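Local structure of kappa-carrageenase (Zobellia galactanivorans, 5OCR) at residues 51-56 and 251-256; 70-75 and 84-89; 113-118 and 239-244. The protein probably hydrolyses kappa-carrageenan, a sulfated galactan of red algae, through the family 16 glycoside hydrolase domain that this chain contains. One frame throughout, in Å; residues are numbered along the deposited sequence.

Contact 1: residues 51-56 and 251-256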
loop_
_atom_site.group_PDB
_atom_site.type_symbol
_atom_site.label_atom_id
_atom_site.label_comp_id
_atom_site.label_asym_id
_atom_site.label_seq_id
_atom_site.Cartn_x
_atom_site.Cartn_y
_atom_site.Cartn_z
ATOM N N SER A 51 3.942 11.183 -7.788
ATOM C CA SER A 51 4.097 12.553 -8.298
ATOM C C SER A 51 4.461 13.462 -7.139
ATOM O O SER A 51 4.962 14.582 -7.350
ATOM C CB SER A 51 2.812 12.997 -9.022
ATOM O OG SER A 51 1.667 12.664 -8.254
ATOM N N ALA A 52 4.237 12.963 -5.915
ATOM C CA ALA A 52 4.391 13.749 -4.737
ATOM C C ALA A 52 5.582 13.511 -3.874
ATOM O O ALA A 52 5.766 14.253 -2.938
ATOM C CB ALA A 52 3.084 13.809 -3.894
ATOM N N TRP A 53 6.395 12.444 -4.115
ATOM C CA TRP A 53 7.614 12.236 -3.345
ATOM C C TRP A 53 8.468 11.284 -4.110
ATOM O O TRP A 53 7.979 10.801 -5.105
ATOM C CB TRP A 53 7.293 11.665 -1.952
ATOM C CG TRP A 53 6.712 10.268 -1.970
ATOM C CD1 TRP A 53 7.434 9.076 -1.858
ATOM C CD2 TRP A 53 5.300 9.872 -2.062
ATOM N NE1 TRP A 53 6.587 7.995 -1.903
ATOM C CE2 TRP A 53 5.292 8.385 -1.982
ATOM C CE3 TRP A 53 4.075 10.550 -2.255
ATOM C CZ2 TRP A 53 4.078 7.632 -2.135
ATOM C CZ3 TRP A 53 2.889 9.813 -2.371
ATOM C CH2 TRP A 53 2.889 8.395 -2.292
ATOM N N LYS A 54 9.686 11.013 -3.680
ATOM C CA LYS A 54 10.548 10.027 -4.313
ATOM C C LYS A 54 10.983 8.911 -3.350
ATOM O O LYS A 54 10.860 9.050 -2.125
ATOM C CB LYS A 54 11.799 10.709 -4.849
ATOM C CG LYS A 54 11.384 11.412 -6.159
ATOM C CD LYS A 54 12.368 12.388 -6.695
ATOM C CE LYS A 54 11.872 12.835 -8.080
ATOM N NZ LYS A 54 10.602 13.594 -7.966
ATOM N N TRP A 55 11.515 7.840 -3.905
ATOM C CA TRP A 55 11.959 6.744 -3.081
ATOM C C TRP A 55 13.416 6.840 -2.895
ATOM O O TRP A 55 14.124 7.209 -3.855
ATOM C CB TRP A 55 11.641 5.409 -3.775
ATOM C CG TRP A 55 10.198 5.290 -4.127
ATOM C CD1 TRP A 55 9.619 5.305 -5.411
ATOM C CD2 TRP A 55 9.074 5.080 -3.184
ATOM N NE1 TRP A 55 8.272 5.076 -5.339
ATOM C CE2 TRP A 55 7.868 5.019 -4.003
ATOM C CE3 TRP A 55 8.966 4.982 -1.777
ATOM C CZ2 TRP A 55 6.599 4.816 -3.453
ATOM C CZ3 TRP A 55 7.699 4.765 -1.229
ATOM C CH2 TRP A 55 6.528 4.744 -2.037
ATOM N N ASN A 56 13.897 6.547 -1.707
ATOM C CA ASN A 56 15.334 6.379 -1.446
ATOM C C ASN A 56 15.526 5.253 -0.454
ATOM O O ASN A 56 15.681 5.446 0.782
ATOM C CB ASN A 56 15.988 7.723 -0.920
ATOM C CG ASN A 56 17.532 7.622 -0.872
ATOM O OD1 ASN A 56 18.083 6.520 -0.850
ATOM N ND2 ASN A 56 18.202 8.750 -0.780
ATOM N N ASN A 251 -6.848 13.828 -10.332
ATOM C CA ASN A 251 -6.678 12.423 -9.919
ATOM C C ASN A 251 -5.256 11.995 -9.500
ATOM O O ASN A 251 -4.837 10.848 -9.770
ATOM C CB ASN A 251 -7.323 11.463 -10.936
ATOM C CG ASN A 251 -8.833 11.669 -11.051
ATOM O OD1 ASN A 251 -9.634 10.929 -10.447
ATOM N ND2 ASN A 251 -9.231 12.693 -11.812
ATOM N N LYS A 252 -4.560 12.932 -8.824
ATOM C CA LYS A 252 -3.206 12.705 -8.305
ATOM C C LYS A 252 -2.826 13.650 -7.156
ATOM O O LYS A 252 -3.245 14.824 -7.093
ATOM C CB LYS A 252 -2.133 12.728 -9.421
ATOM C CG LYS A 252 -2.012 14.047 -10.171
ATOM C CD LYS A 252 -0.593 14.266 -10.665
ATOM C CE LYS A 252 -0.505 15.599 -11.385
ATOM N NZ LYS A 252 -1.450 16.573 -10.776
ATOM N N ASN A 253 -2.064 13.079 -6.219
ATOM C CA ASN A 253 -1.392 13.824 -5.187
ATOM C C ASN A 253 -0.454 14.896 -5.844
ATOM O O ASN A 253 0.379 14.559 -6.683
ATOM C CB ASN A 253 -0.579 12.855 -4.297
ATOM C CG ASN A 253 -1.453 11.931 -3.462
ATOM O OD1 ASN A 253 -2.636 11.804 -3.720
ATOM N ND2 ASN A 253 -0.863 11.290 -2.434
ATOM N N ASN A 254 -0.618 16.165 -5.493
ATOM C CA ASN A 254 0.370 17.193 -5.885
ATOM C C ASN A 254 1.183 17.569 -4.660
ATOM O O ASN A 254 0.602 17.885 -3.620
ATOM C CB ASN A 254 -0.298 18.437 -6.419
ATOM C CG ASN A 254 -1.025 18.173 -7.722
ATOM O OD1 ASN A 254 -0.744 18.820 -8.733
ATOM N ND2 ASN A 254 -1.934 17.182 -7.718
ATOM N N ALA A 255 2.495 17.559 -4.776
ATOM C CA ALA A 255 3.300 18.032 -3.626
ATOM C C ALA A 255 2.983 19.466 -3.127
ATOM O O ALA A 255 2.726 20.348 -3.936
ATOM C CB ALA A 255 4.780 17.885 -3.907
ATOM N N ILE A 256 2.966 19.680 -1.808
ATOM C CA ILE A 256 2.867 21.060 -1.187
ATOM C C ILE A 256 4.241 21.378 -0.617
ATOM O O ILE A 256 4.866 20.545 0.030
ATOM C CB ILE A 256 1.767 21.056 -0.082
ATOM C CG1 ILE A 256 0.429 20.578 -0.705
ATOM C CG2 ILE A 256 1.715 22.363 0.707
ATOM C CD1 ILE A 256 -0.794 20.874 0.116
HETATM O O HOH W 1 3.615 17.072 -7.277
#
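Ser51 reaches across to the backbone of Asn253 with its hydroxyl. OG donates to Asn253 O at 2.8 Å, lying in the carbonyl plane with a C=O...O angle of 153°. The torsion explains the reach: OG sits between the backbone N and the carbonyl carbon (chi1 46°). Ala52 fills the middle of the contact. Its CB meets CB of Asn253 at 3.8 Å and lies 4.4 Å from CB of Ala255. Asn253 swings CG anti to its carbonyl carbon, and its amide comes up to the indole of Trp53. ND2 stands 4.0 Å from CZ3 of Trp53, at the ring edge and near the ring plane. The amide and indole planes are 49° apart, so this is a van der Waals approach and not a stack. A water adds a second polar link. It donates to Ser51 O and accepts from Ala255 N, each at 2.8 Å. One direct bond and one water bridge therefore tie a loop to a strand edge. Within the 51-56 segment, NE1 of Trp53 lies over one face of the Trp55 ring, toward its rim. The contact is at the surface of the family 16 jelly roll. Strand 252-255 pairs with strand 246-249 in a small two-stranded antiparallel sheet, and Val246 of that sheet touches Ala52 and Asn253. Strand 54-55 runs parallel to strand 86-97, and Trp53 packs on Leu241 of strand 233-241.

Contact 2: residues 70-75 and 84-89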
loop_
_atom_site.group_PDB
_atom_site.type_symbol
_atom_site.label_atom_id
_atom_site.label_comp_id
_atom_site.label_asym_id
_atom_site.label_seq_id
_atom_site.Cartn_x
_atom_site.Cartn_y
_atom_site.Cartn_z
ATOM N N LEU A 70 10.388 1.634 7.525
ATOM C CA LEU A 70 10.350 2.387 6.297
ATOM C C LEU A 70 10.038 3.835 6.728
ATOM O O LEU A 70 9.100 4.069 7.470
ATOM C CB LEU A 70 9.254 1.810 5.355
ATOM C CG LEU A 70 9.494 0.367 4.897
ATOM C CD1 LEU A 70 9.051 -0.662 5.927
ATOM C CD2 LEU A 70 8.699 0.090 3.616
ATOM N N THR A 71 10.833 4.790 6.250
ATOM C CA THR A 71 10.813 6.139 6.820
ATOM C C THR A 71 10.539 7.209 5.769
ATOM O O THR A 71 11.151 7.159 4.650
ATOM C CB THR A 71 12.200 6.419 7.499
ATOM O OG1 THR A 71 12.413 5.406 8.495
ATOM C CG2 THR A 71 12.241 7.775 8.233
ATOM N N MET A 72 9.679 8.152 6.105
ATOM C CA MET A 72 9.454 9.381 5.293
ATOM C C MET A 72 10.395 10.470 5.800
ATOM O O MET A 72 10.377 10.777 6.982
ATOM C CB MET A 72 7.993 9.828 5.486
ATOM C CG MET A 72 7.632 11.075 4.638
ATOM S SD MET A 72 7.598 10.698 2.895
ATOM C CE MET A 72 6.192 9.508 2.830
ATOM N N ARG A 73 11.241 11.039 4.921
ATOM C CA ARG A 73 12.238 12.047 5.354
ATOM C C ARG A 73 12.033 13.322 4.557
ATOM O O ARG A 73 11.594 13.293 3.385
ATOM C CB ARG A 73 13.663 11.574 5.016
ATOM C CG ARG A 73 14.050 10.422 5.947
ATOM C CD ARG A 73 15.526 10.135 5.808
ATOM N NE ARG A 73 15.801 8.806 6.384
ATOM C CZ ARG A 73 15.893 8.538 7.679
ATOM N NH1 ARG A 73 15.749 9.523 8.587
ATOM N NH2 ARG A 73 16.144 7.285 8.084
ATOM N N HIS A 74 12.349 14.453 5.170
ATOM C CA HIS A 74 12.214 15.739 4.465
ATOM C C HIS A 74 13.528 16.006 3.772
ATOM O O HIS A 74 14.605 15.895 4.389
ATOM C CB HIS A 74 11.956 16.848 5.520
ATOM C CG HIS A 74 11.815 18.225 4.949
ATOM N ND1 HIS A 74 12.160 19.324 5.675
ATOM C CD2 HIS A 74 11.233 18.682 3.786
ATOM C CE1 HIS A 74 11.885 20.439 4.921
ATOM N NE2 HIS A 74 11.334 20.058 3.794
ATOM N N ASN A 75 13.468 16.414 2.507
ATOM C CA ASN A 75 14.727 16.748 1.795
ATOM C C ASN A 75 15.549 17.830 2.538
ATOM O O ASN A 75 15.006 18.853 2.956
ATOM C CB ASN A 75 14.485 17.213 0.373
ATOM C CG ASN A 75 13.785 16.160 -0.476
ATOM O OD1 ASN A 75 13.599 15.014 -0.053
ATOM N ND2 ASN A 75 13.423 16.538 -1.683
ATOM N N THR A 84 9.441 17.624 -5.835
ATOM C CA THR A 84 9.027 16.978 -4.586
ATOM C C THR A 84 10.008 17.273 -3.451
ATOM O O THR A 84 11.182 17.617 -3.698
ATOM C CB THR A 84 8.879 15.453 -4.758
ATOM O OG1 THR A 84 10.129 14.816 -5.021
ATOM C CG2 THR A 84 7.933 15.166 -5.916
ATOM N N TYR A 85 9.469 17.200 -2.222
ATOM C CA TYR A 85 10.179 17.725 -1.011
ATOM C C TYR A 85 10.504 16.670 0.049
ATOM O O TYR A 85 11.161 16.944 1.071
ATOM C CB TYR A 85 9.361 18.842 -0.360
ATOM C CG TYR A 85 9.152 20.036 -1.243
ATOM C CD1 TYR A 85 10.036 21.093 -1.191
ATOM C CD2 TYR A 85 8.087 20.063 -2.167
ATOM C CE1 TYR A 85 9.848 22.189 -1.986
ATOM C CE2 TYR A 85 7.879 21.173 -2.944
ATOM C CZ TYR A 85 8.794 22.198 -2.869
ATOM O OH TYR A 85 8.673 23.317 -3.663
ATOM N N PHE A 86 10.010 15.449 -0.176
ATOM C CA PHE A 86 10.250 14.278 0.717
ATOM C C PHE A 86 10.742 13.030 -0.039
ATOM O O PHE A 86 10.455 12.873 -1.232
ATOM C CB PHE A 86 8.916 13.938 1.342
ATOM C CG PHE A 86 8.409 15.004 2.232
ATOM C CD1 PHE A 86 8.749 15.004 3.612
ATOM C CD2 PHE A 86 7.661 16.090 1.700
ATOM C CE1 PHE A 86 8.277 16.040 4.448
ATOM C CE2 PHE A 86 7.221 17.127 2.537
ATOM C CZ PHE A 86 7.522 17.092 3.899
ATOM N N THR A 87 11.383 12.109 0.700
ATOM C CA THR A 87 11.656 10.774 0.187
ATOM C C THR A 87 11.091 9.743 1.131
ATOM O O THR A 87 11.001 9.985 2.343
ATOM C CB THR A 87 13.189 10.522 -0.075
ATOM O OG1 THR A 87 13.945 10.628 1.157
ATOM C CG2 THR A 87 13.701 11.550 -1.162
ATOM N N SER A 88 10.829 8.594 0.560
ATOM C CA SER A 88 10.303 7.502 1.368
ATOM C C SER A 88 10.937 6.174 1.107
ATOM O O SER A 88 11.991 6.062 0.444
ATOM C CB SER A 88 8.771 7.513 1.286
ATOM O OG SER A 88 8.252 6.658 2.319
ATOM N N GLY A 89 10.356 5.130 1.706
ATOM C CA GLY A 89 10.955 3.786 1.543
ATOM C C GLY A 89 9.905 2.766 1.124
ATOM O O GLY A 89 8.710 2.968 1.401
HETATM O O HOH W 2 14.532 13.246 1.837
HETATM O O HOH W 3 12.040 14.360 -3.174
#
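Met72 and Phe86 meet on the inner, closely packed face of this strand pair. SD of Met72 lies 5.4 Å from the centroid of the Phe86 ring, oblique to it, a Met-aromatic contact, and touches CB of Phe86 at 3.8 Å. The methionine chain is bent at chi2 and chi3, and CE ends 3.6 Å from OG of Ser88. That hydroxyl is bonded to Leu239 O of the next strand. Leu239 and Leu241 cover Met72, and Leu241 also touches Phe86. His74 continues this face toward the outside: its CD2 lies over one face of the Phe86 ring, toward the rim. The two ring planes are 35° apart, neither stacked nor edge-to-face. NE2 of His74 is held by Asn78. The strands form an antiparallel beta hairpin of the family 16 jelly roll. Arg73 and Thr87 are its hydrogen-bonded pair, with Arg73 N to Thr87 O at 2.8 Å and Thr87 N to Arg73 O at 2.9 Å. Their side chains turn to the other, looser face, where water does much of the joining. One water links Asn75 OD1 with Thr87 OG1, which also bonds Asn60. A second accepts from Asn75 ND2 at 3.0 Å and bridges to Phe86 O and Thr84 OG1, which also bonds Asp81 O. Asn75 thus serves both waters through its amide, and its N bonds Tyr85 O at 2.8 Å. An alanine here would keep that backbone bond but would probably leave both waters without their amide partner and Thr79 O without its ND2 donor. CG2 of Thr87 packs 3.6 Å from Asn75 OD1.

Contact 3: residues 113-118 and 239-244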
loop_
_atom_site.group_PDB
_atom_site.type_symbol
_atom_site.label_atom_id
_atom_site.label_comp_id
_atom_site.label_asym_id
_atom_site.label_seq_id
_atom_site.Cartn_x
_atom_site.Cartn_y
_atom_site.Cartn_z
ATOM N N GLU A 113 -1.663 11.934 11.251
ATOM C CA GLU A 113 -2.033 12.326 9.895
ATOM C C GLU A 113 -0.758 12.827 9.118
ATOM O O GLU A 113 0.130 13.476 9.727
ATOM C CB GLU A 113 -3.093 13.430 9.980
ATOM C CG GLU A 113 -3.587 13.891 8.633
ATOM C CD GLU A 113 -4.767 14.841 8.737
ATOM O OE1 GLU A 113 -5.489 14.941 7.752
ATOM O OE2 GLU A 113 -5.004 15.457 9.825
ATOM N N GLY A 114 -0.661 12.493 7.843
ATOM C CA GLY A 114 0.364 13.019 6.941
ATOM C C GLY A 114 1.106 11.979 6.115
ATOM O O GLY A 114 1.835 12.332 5.173
ATOM N N VAL A 115 0.988 10.692 6.510
ATOM C CA VAL A 115 1.631 9.584 5.765
ATOM C C VAL A 115 0.614 8.460 5.714
ATOM O O VAL A 115 -0.336 8.460 6.498
ATOM C CB VAL A 115 2.996 9.066 6.350
ATOM C CG1 VAL A 115 4.063 10.195 6.234
ATOM C CG2 VAL A 115 2.836 8.518 7.811
ATOM N N CYS A 116 0.874 7.465 4.879
ATOM C CA CYS A 116 -0.031 6.377 4.706
ATOM C C CYS A 116 0.751 5.075 4.652
ATOM O O CYS A 116 1.305 4.720 3.564
ATOM C CB CYS A 116 -0.866 6.556 3.417
ATOM S SG CYS A 116 -1.963 5.114 3.149
ATOM N N PRO A 117 0.895 4.385 5.776
ATOM C CA PRO A 117 1.487 3.051 5.719
ATOM C C PRO A 117 0.574 2.090 4.956
ATOM O O PRO A 117 -0.649 2.059 5.236
ATOM C CB PRO A 117 1.511 2.581 7.181
ATOM C CG PRO A 117 1.432 3.854 8.028
ATOM C CD PRO A 117 0.610 4.837 7.162
ATOM N N SER A 118 1.137 1.383 3.973
ATOM C CA SER A 118 0.295 0.637 3.023
ATOM C C SER A 118 0.903 -0.714 2.714
ATOM O O SER A 118 2.161 -0.900 2.738
ATOM C CB SER A 118 0.044 1.436 1.730
ATOM O OG SER A 118 1.212 1.510 0.927
ATOM N N LEU A 239 5.475 3.515 2.453
ATOM C CA LEU A 239 4.974 4.613 3.299
ATOM C C LEU A 239 4.676 5.819 2.365
ATOM O O LEU A 239 5.603 6.421 1.794
ATOM C CB LEU A 239 5.986 4.949 4.447
ATOM C CG LEU A 239 5.499 6.040 5.383
ATOM C CD1 LEU A 239 4.209 5.650 6.152
ATOM C CD2 LEU A 239 6.648 6.297 6.387
ATOM N N GLY A 240 3.393 6.106 2.168
ATOM C CA GLY A 240 2.970 7.152 1.255
ATOM C C GLY A 240 2.862 8.491 1.933
ATOM O O GLY A 240 2.821 8.551 3.184
ATOM N N LEU A 241 2.975 9.593 1.168
ATOM C CA LEU A 241 2.730 10.930 1.696
ATOM C C LEU A 241 1.318 11.358 1.460
ATOM O O LEU A 241 0.673 11.012 0.434
ATOM C CB LEU A 241 3.715 11.900 0.958
ATOM C CG LEU A 241 3.956 13.253 1.560
ATOM C CD1 LEU A 241 4.617 13.118 2.919
ATOM C CD2 LEU A 241 4.812 14.108 0.591
ATOM N N ARG A 242 0.735 12.046 2.458
ATOM C CA ARG A 242 -0.635 12.523 2.375
ATOM C C ARG A 242 -0.753 13.963 2.884
ATOM O O ARG A 242 0.184 14.561 3.323
ATOM C CB ARG A 242 -1.573 11.707 3.287
ATOM C CG ARG A 242 -1.555 10.212 2.890
ATOM C CD ARG A 242 -2.295 10.034 1.580
ATOM N NE ARG A 242 -2.511 8.583 1.216
ATOM C CZ ARG A 242 -1.704 7.876 0.403
ATOM N NH1 ARG A 242 -0.559 8.425 -0.072
ATOM N NH2 ARG A 242 -2.005 6.615 0.062
ATOM N N LYS A 243 -1.978 14.457 2.794
ATOM C CA LYS A 243 -2.249 15.817 3.249
ATOM C C LYS A 243 -1.859 15.859 4.764
ATOM O O LYS A 243 -2.117 14.837 5.528
ATOM C CB LYS A 243 -3.682 16.034 2.953
ATOM C CG LYS A 243 -4.580 16.176 4.108
ATOM C CD LYS A 243 -5.798 16.849 3.472
ATOM C CE LYS A 243 -6.961 16.968 4.429
ATOM N NZ LYS A 243 -6.844 18.230 5.191
ATOM N N PRO A 244 -1.272 16.976 5.264
ATOM C CA PRO A 244 -1.182 18.286 4.664
ATOM C C PRO A 244 0.006 18.452 3.671
ATOM O O PRO A 244 0.217 19.540 3.188
ATOM C CB PRO A 244 -1.035 19.209 5.881
ATOM C CG PRO A 244 -0.172 18.405 6.829
ATOM C CD PRO A 244 -0.638 16.945 6.593
HETATM O O HOH W 4 -4.289 13.162 5.585
#
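Arg242 lays one face of its guanidinium against Cys116. CB of Cys116 stands 3.3 Å above that plane, offset toward the rim, and lies 3.4 Å from CZ of Arg242. At the edge, Arg242 NH1 donates to Leu241 O at 2.9 Å, with the acceptor almost in the guanidinium plane. NE is bonded to Gln146, and NH2 forms a salt bridge with Glu143, so all three nitrogens have protein partners. These bonds would hold the group against rotation. The segments belong to neighbouring antiparallel strands of the beta jelly roll of family 16, 115-122 and 233-241. Cys116 and Gly240 are the hydrogen-bonded pair, and both of its bonds are made by donors above the carbonyl planes. Gly240 lacks a side chain where one would collide with NH1 of Arg242.

The other face of the pair is apolar. Leu239 holds CG anti to its backbone N (chi1 -178°). Its CD1 touches CG2 of Val115 at 3.6 Å and CG of Pro117 at 3.8 Å. Leu239 and Pro117 lie side by side and point the same way. Met72 and Met275 from other strands close over this face. Past the strand ends the contact is mixed. Gly114 has a phi of 131°, and with its backbone angles a CB would jam against the carbonyl O of Glu113. Its own O accepts from Arg242 N. A cis peptide bond precedes Pro244, whose CD packs on Gly114 CA. Glu113 and Lys243 cross with their charged ends near but not bridged, OE1 to NZ being 4.4 Å. CG of Glu113 rests 3.6 Å from Lys243 O.

How the contacts relate
Contact 3 is the buried one, contact 2 is partly buried, and contact 1 lies at the surface. All three touch one another. Strand 86-97 joins them: it pairs with 67-74 in contact 2, with 54-55 from contact 1, and with 233-241 from contact 3. Lys54 O and Ser88 N probably bond between contacts 1 and 2. CE of Met72 packs against Gly240 O between contacts 2 and 3, and the indole of Trp53 lies against Gly240. Chemistry follows place. Contacts 2 and 3 rest on backbone ladders with one apolar face; the other carries waters and Asn75 in contact 2 and the Arg242 guanidinium in contact 3. Contact 1 uses a serine hydroxyl, a water and small side chains.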